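Ammonium transporter (Kuenenia stuttgartiensis, PDB 6EU6) probably senses ammonium at the membrane and passes the signal to a histidine kinase, using a trimeric scaffold of the ammonium transporter family. Local coordinates at residues 350-353 and 354-357. Residues are numbered along the deposited sequence; the frame is centred on the assembly and turned at random.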
ATOM      1  N   ASN A 350     -18.298  38.708   8.889  1.00 55.92           N
ATOM      2  CA  ASN A 350     -17.569  39.974   8.944  1.00 55.11           C
ATOM      3  C   ASN A 350     -16.126  39.855   8.496  1.00 55.98           C
ATOM      4  O   ASN A 350     -15.386  40.810   8.591  1.00 54.94           O
ATOM      5  CB  ASN A 350     -17.670  40.605  10.343  1.00 50.29           C
ATOM      6  CG  ASN A 350     -16.791  39.903  11.372  1.00 51.55           C
ATOM      7  OD1 ASN A 350     -16.049  38.968  11.037  1.00 45.99           O
ATOM      8  ND2 ASN A 350     -16.847  40.369  12.626  1.00 46.65           N
ATOM      9  N   GLY A 351     -15.694  38.696   8.029  1.00 57.39           N
ATOM     10  CA  GLY A 351     -14.325  38.577   7.467  1.00 56.38           C
ATOM     11  C   GLY A 351     -13.203  38.411   8.477  1.00 50.25           C
ATOM     12  O   GLY A 351     -12.081  38.253   8.097  1.00 51.95           O
ATOM     13  N   SER A 352     -13.491  38.403   9.782  1.00 39.33           N
ATOM     14  CA  SER A 352     -12.442  38.341  10.764  1.00 36.74           C
ATOM     15  C   SER A 352     -12.122  36.950  11.389  1.00 37.80           C
ATOM     16  O   SER A 352     -13.003  36.076  11.478  1.00 37.61           O
ATOM     17  CB  SER A 352     -12.831  39.253  11.917  1.00 38.32           C
ATOM     18  OG  SER A 352     -13.784  38.647  12.750  1.00 40.32           O
ATOM     19  N   ARG A 353     -10.901  36.839  11.906  1.00 36.49           N
ATOM     20  CA  ARG A 353     -10.395  35.640  12.569  1.00 37.10           C
ATOM     21  C   ARG A 353     -11.068  35.363  13.890  1.00 42.30           C
ATOM     22  O   ARG A 353     -11.417  34.214  14.208  1.00 36.56           O
ATOM     23  CB  ARG A 353      -8.869  35.704  12.797  1.00 37.41           C
ATOM     24  CG  ARG A 353      -8.046  35.797  11.510  1.00 37.77           C
ATOM     25  CD  ARG A 353      -6.556  35.444  11.725  1.00 44.43           C
ATOM     26  NE  ARG A 353      -5.889  35.532  10.439  1.00 39.74           N
ATOM     27  CZ  ARG A 353      -5.888  34.576   9.517  1.00 43.19           C
ATOM     28  NH1 ARG A 353      -6.419  33.389   9.746  1.00 39.63           N
ATOM     29  NH2 ARG A 353      -5.359  34.800   8.352  1.00 39.11           N
ATOM     30  N   MET A 354     -11.286  36.417  14.666  1.00 39.76           N
ATOM     31  CA  MET A 354     -12.038  36.329  15.904  1.00 43.64           C
ATOM     32  C   MET A 354     -13.421  35.748  15.683  1.00 37.54           C
ATOM     33  O   MET A 354     -13.865  34.851  16.382  1.00 36.33           O
ATOM     34  CB  MET A 354     -12.243  37.721  16.471  1.00 54.76           C
ATOM     35  CG  MET A 354     -12.744  37.685  17.883  1.00 75.31           C
ATOM     36  SD  MET A 354     -11.373  38.026  18.984  1.00 99.02           S
ATOM     37  CE  MET A 354     -11.072  39.770  18.642  1.00 81.80           C
ATOM     38  N   HIS A 355     -14.091  36.251  14.687  1.00 36.70           N
ATOM     39  CA  HIS A 355     -15.438  35.820  14.407  1.00 40.62           C
ATOM     40  C   HIS A 355     -15.333  34.369  13.862  1.00 37.49           C
ATOM     41  O   HIS A 355     -16.071  33.538  14.254  1.00 32.29           O
ATOM     42  CB  HIS A 355     -16.042  36.761  13.367  1.00 49.58           C
ATOM     43  CG  HIS A 355     -17.535  36.744  13.300  1.00 68.06           C
ATOM     44  ND1 HIS A 355     -18.315  37.665  13.962  1.00 75.89           N
ATOM     45  CD2 HIS A 355     -18.393  35.947  12.616  1.00 83.21           C
ATOM     46  CE1 HIS A 355     -19.590  37.421  13.707  1.00 92.73           C
ATOM     47  NE2 HIS A 355     -19.666  36.379  12.900  1.00 87.42           N
ATOM     48  N   GLN A 356     -14.419  34.084  12.928  1.00 36.43           N
ATOM     49  CA  GLN A 356     -14.261  32.682  12.462  1.00 33.57           C
ATOM     50  C   GLN A 356     -13.968  31.730  13.603  1.00 30.51           C
ATOM     51  O   GLN A 356     -14.487  30.598  13.620  1.00 33.68           O
ATOM     52  CB  GLN A 356     -13.154  32.594  11.422  1.00 35.50           C
ATOM     53  CG  GLN A 356     -13.130  31.264  10.703  1.00 32.82           C
ATOM     54  CD  GLN A 356     -14.286  31.163   9.768  1.00 32.48           C
ATOM     55  OE1 GLN A 356     -14.445  32.015   8.897  1.00 34.12           O
ATOM     56  NE2 GLN A 356     -15.073  30.124   9.898  1.00 32.69           N
ATOM     57  N   LEU A 357     -13.177  32.161  14.595  1.00 31.66           N
ATOM     58  CA  LEU A 357     -12.892  31.326  15.740  1.00 34.00           C
ATOM     59  C   LEU A 357     -14.163  30.960  16.487  1.00 37.48           C
ATOM     60  O   LEU A 357     -14.270  29.851  17.043  1.00 34.54           O
ATOM     61  CB  LEU A 357     -11.929  32.000  16.691  1.00 34.66           C
ATOM     62  CG  LEU A 357     -11.343  31.161  17.797  1.00 40.41           C
ATOM     63  CD1 LEU A 357     -10.598  29.901  17.283  1.00 41.85           C
ATOM     64  CD2 LEU A 357     -10.408  32.009  18.641  1.00 43.21           C
TER
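Gln356 N donates to Ser352 O at 2.8 Å and Leu357 N to Arg353 O at 2.7 Å, the first two backbone bonds of helix 353-385. The preceding amide, His355 N, bonds to the Ser352 side chain: OG accepts it at 3.1 Å (N-H...O angle 152°). Ser352 OG stands between its own backbone N and carbonyl carbon (chi1 78°), which brings it to His355 N and to Asn350 OD1. The same hydroxyl donates to Asn350 OD1 at 2.9 Å, and Ser352 N reaches that oxygen as well, above the carbonyl plane and from the same face as the hydroxyl. One amide oxygen thus accepts from both the backbone N and the hydroxyl of Ser352, while OG donates to Asn350 and accepts from His355 N. Replacing Ser352 by alanine removes OG, which would probably leave His355 N without its side-chain acceptor and Asn350 OD1 with only Ser352 N as a donor from this segment. Outward, Asn350 lies obliquely across His355, amide and ring planes 54° apart, with OD1 3.2 Å from His355 CB. Arg353 and Gln356 carry their polar ends elsewhere: the guanidinium to the carbonyls of Ala338 and Ala341, the amide nitrogen of Gln356 to Gly160 O. Leu357 packs on Leu335 and Ala338, tying the new helix to helix 322-340. The arrangement is a serine N-cap, with an Asx turn from Asn350 ending on the capping residue, where the surface loop enters helix 353-385.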